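Local coordinates for protein histone-lysine N-methyltransferase family member SUVH9 (PDB 4NJ5) that belongs to the SUVH histone methyltransferase family yet lacks methyltransferase activity, and may bind methylated DNA to recruit RNA polymerase V to chromatin in gene silencing, at residues P467-Q472 with T498-D503. Residues are numbered along the deposited sequence; the frame is centred on the assembly and turned at random.
Sequences PNVIVQ and TELSLD
The carboxamide of Asn468 is held at both its polar ends by the backbone of 498-503. Its OD1 accepts the N-H of Ser501 at 2.7 Å, with a fairly straight N-H...O angle of 158°, while ND2 gives a hydrogen to the carbonyl O of Glu499 at 2.9 Å. With one bond on the oxygen and one on the nitrogen, the amide spans Leu500, and its flip is fixed, since a turned group would set oxygen against oxygen and N-H against N-H. CG sits between the backbone N and the carbonyl carbon (chi1 53°), from where the amide faces the other segment. An alanine here would probably leave the Ser501 N-H and the Glu499 carbonyl without these side-chain partners and open a gap beside Leu500.

Weaker polar contacts continue from this grip. The Asn468 N-H is shared between Ser501 O and Ser501 OG in two long, bent bonds, and Val469 N makes another weak bond to Ser501 O at 3.3 Å. A water then bridges the two segments, donating to Val469 O at 2.8 Å and accepting from Asp503 N.

Both segments belong to the SET domain. Strand 469-475 is paired antiparallel with 485-490, and the short strand 501-502 runs parallel to 462-463, where the backbones of Leu502 and Ser462 are hydrogen-bonded, so the contact joins two small sheets at the pseudoknot characteristic of SET domains, where the C-terminal segment is threaded past the preceding motif.

Apolar packing completes the contact. Leu502 CD2 lies 3.8 Å from Val469 CG1 and equally close to Val471 CG2, the Val471 side chain crossing it at about a right angle. The other branch of Val469, CG2, meets Leu500 CB at 4.0 Å. Pro467 lays CB and CG against the backbone and CB of Asp503, whose OD1 bonds to Gly505 N.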
ATOM      1  N   PRO A 467     -11.115  -3.840   7.261  1.00 30.80           N
ATOM      2  CA  PRO A 467      -9.685  -3.810   7.579  1.00 29.43           C
ATOM      3  C   PRO A 467      -8.796  -3.618   6.354  1.00 25.02           C
ATOM      4  O   PRO A 467      -9.154  -4.038   5.253  1.00 25.57           O
ATOM      5  CB  PRO A 467      -9.447  -5.196   8.182  1.00 26.67           C
ATOM      6  CG  PRO A 467     -10.417  -6.068   7.464  1.00 25.21           C
ATOM      7  CD  PRO A 467     -11.635  -5.219   7.196  1.00 26.26           C
ATOM      8  N   ASN A 468      -7.647  -2.982   6.553  1.00 19.33           N
ATOM      9  CA  ASN A 468      -6.642  -2.863   5.503  1.00 18.67           C
ATOM     10  C   ASN A 468      -5.464  -3.806   5.735  1.00 17.74           C
ATOM     11  O   ASN A 468      -4.438  -3.715   5.061  1.00 17.44           O
ATOM     12  CB  ASN A 468      -6.155  -1.415   5.359  1.00 24.58           C
ATOM     13  CG  ASN A 468      -5.675  -0.815   6.674  1.00 24.11           C
ATOM     14  OD1 ASN A 468      -5.571  -1.504   7.691  1.00 23.48           O
ATOM     15  ND2 ASN A 468      -5.374   0.481   6.653  1.00 21.03           N
ATOM     16  N   VAL A 469      -5.622  -4.708   6.700  1.00 21.63           N
ATOM     17  CA  VAL A 469      -4.586  -5.680   7.030  1.00 21.99           C
ATOM     18  C   VAL A 469      -5.173  -7.084   7.139  1.00 23.43           C
ATOM     19  O   VAL A 469      -6.158  -7.299   7.847  1.00 24.46           O
ATOM     20  CB  VAL A 469      -3.886  -5.335   8.360  1.00 17.19           C
ATOM     21  CG1 VAL A 469      -2.859  -6.402   8.711  1.00 16.24           C
ATOM     22  CG2 VAL A 469      -3.230  -3.960   8.284  1.00 16.68           C
ATOM     23  N   ILE A 470      -4.568  -8.035   6.435  1.00 18.87           N
ATOM     24  CA  ILE A 470      -5.011  -9.422   6.506  1.00 20.22           C
ATOM     25  C   ILE A 470      -4.062 -10.279   7.327  1.00 18.61           C
ATOM     26  O   ILE A 470      -2.908  -9.905   7.579  1.00 16.18           O
ATOM     27  CB  ILE A 470      -5.159 -10.066   5.113  1.00 26.78           C
ATOM     28  CG1 ILE A 470      -3.798 -10.158   4.421  1.00 27.25           C
ATOM     29  CG2 ILE A 470      -6.173  -9.302   4.269  1.00 26.37           C
ATOM     30  CD1 ILE A 470      -3.801 -11.027   3.184  1.00 30.25           C
ATOM     31  N   VAL A 471      -4.563 -11.444   7.722  1.00 20.74           N
ATOM     32  CA  VAL A 471      -3.816 -12.380   8.544  1.00 19.94           C
ATOM     33  C   VAL A 471      -3.447 -13.625   7.737  1.00 19.02           C
ATOM     34  O   VAL A 471      -4.249 -14.118   6.940  1.00 18.83           O
ATOM     35  CB  VAL A 471      -4.650 -12.794   9.777  1.00 30.53           C
ATOM     36  CG1 VAL A 471      -3.946 -13.883  10.574  1.00 33.33           C
ATOM     37  CG2 VAL A 471      -4.940 -11.584  10.652  1.00 28.35           C
ATOM     38  N   GLN A 472      -2.223 -14.112   7.935  1.00 17.23           N
ATOM     39  CA  GLN A 472      -1.798 -15.398   7.390  1.00 17.33           C
ATOM     40  C   GLN A 472      -1.094 -16.212   8.470  1.00 22.88           C
ATOM     41  O   GLN A 472      -0.289 -15.678   9.236  1.00 27.10           O
ATOM     42  CB  GLN A 472      -0.853 -15.202   6.202  1.00 16.45           C
ATOM     43  CG  GLN A 472      -1.492 -14.567   4.971  1.00 19.62           C
ATOM     44  CD  GLN A 472      -2.376 -15.528   4.196  1.00 19.87           C
ATOM     45  OE1 GLN A 472      -1.932 -16.164   3.234  1.00 20.33           O
ATOM     46  NE2 GLN A 472      -3.639 -15.633   4.607  1.00 19.64           N
ATOM     47  N   THR A 498      -2.020   6.460   7.580  1.00 23.64           N
ATOM     48  CA  THR A 498      -3.286   5.815   7.607  1.00 26.08           C
ATOM     49  C   THR A 498      -3.276   4.735   8.658  1.00 25.74           C
ATOM     50  O   THR A 498      -2.407   3.946   8.714  1.00 24.33           O
ATOM     51  CB  THR A 498      -3.646   5.235   6.238  1.00 32.85           C
ATOM     52  OG1 THR A 498      -3.794   6.293   5.297  1.00 35.32           O
ATOM     53  CG2 THR A 498      -4.873   4.452   6.300  1.00 28.06           C
ATOM     54  N   GLU A 499      -4.265   4.740   9.514  1.00 24.83           N
ATOM     55  CA  GLU A 499      -4.350   3.755  10.563  1.00 21.45           C
ATOM     56  C   GLU A 499      -4.505   2.326  10.016  1.00 21.30           C
ATOM     57  O   GLU A 499      -5.219   2.078   9.092  1.00 19.71           O
ATOM     58  CB  GLU A 499      -5.451   4.113  11.574  1.00 21.30           C
ATOM     59  CG  GLU A 499      -5.620   3.100  12.676  1.00 27.36           C
ATOM     60  CD  GLU A 499      -6.592   3.465  13.775  1.00 30.78           C
ATOM     61  OE1 GLU A 499      -6.706   2.732  14.708  1.00 28.02           O
ATOM     62  OE2 GLU A 499      -7.259   4.470  13.741  1.00 36.22           O
ATOM     63  N   LEU A 500      -3.828   1.399  10.660  1.00 25.87           N
ATOM     64  CA  LEU A 500      -3.962   0.003  10.279  1.00 25.60           C
ATOM     65  C   LEU A 500      -5.108  -0.606  11.063  1.00 28.23           C
ATOM     66  O   LEU A 500      -5.301  -0.287  12.235  1.00 34.86           O
ATOM     67  CB  LEU A 500      -2.677  -0.755  10.586  1.00 21.85           C
ATOM     68  CG  LEU A 500      -1.408  -0.263   9.896  1.00 21.59           C
ATOM     69  CD1 LEU A 500      -0.232  -1.134  10.308  1.00 19.14           C
ATOM     70  CD2 LEU A 500      -1.587  -0.265   8.380  1.00 17.13           C
ATOM     71  N   SER A 501      -5.866  -1.486  10.421  1.00 20.73           N
ATOM     72  CA  SER A 501      -6.992  -2.116  11.094  1.00 21.12           C
ATOM     73  C   SER A 501      -7.109  -3.601  10.769  1.00 20.08           C
ATOM     74  O   SER A 501      -6.703  -4.050   9.698  1.00 18.70           O
ATOM     75  CB  SER A 501      -8.297  -1.388  10.754  1.00 27.42           C
ATOM     76  OG  SER A 501      -8.540  -1.398   9.360  1.00 28.65           O
ATOM     77  N   LEU A 502      -7.668  -4.349  11.715  1.00 19.66           N
ATOM     78  CA  LEU A 502      -7.901  -5.779  11.568  1.00 25.42           C
ATOM     79  C   LEU A 502      -9.349  -6.112  11.911  1.00 28.52           C
ATOM     80  O   LEU A 502      -9.956  -5.460  12.760  1.00 29.96           O
ATOM     81  CB  LEU A 502      -6.990  -6.559  12.514  1.00 23.01           C
ATOM     82  CG  LEU A 502      -5.519  -6.733  12.156  1.00 21.65           C
ATOM     83  CD1 LEU A 502      -4.719  -7.044  13.412  1.00 23.31           C
ATOM     84  CD2 LEU A 502      -5.359  -7.843  11.129  1.00 17.78           C
ATOM     85  N   ASP A 503      -9.897  -7.130  11.258  1.00 25.18           N
ATOM     86  CA  ASP A 503     -11.206  -7.649  11.626  1.00 24.80           C
ATOM     87  C   ASP A 503     -11.017  -8.770  12.640  1.00 25.64           C
ATOM     88  O   ASP A 503     -10.710  -9.906  12.274  1.00 23.39           O
ATOM     89  CB  ASP A 503     -11.957  -8.170  10.400  1.00 22.91           C
ATOM     90  CG  ASP A 503     -13.427  -8.448  10.686  1.00 25.87           C
ATOM     91  OD1 ASP A 503     -13.821  -8.447  11.871  1.00 25.75           O
ATOM     92  OD2 ASP A 503     -14.191  -8.672   9.722  1.00 29.20           O
TER
HETATM   93  O   HOH W   1      -8.214  -8.638   9.238  1.00 21.22           O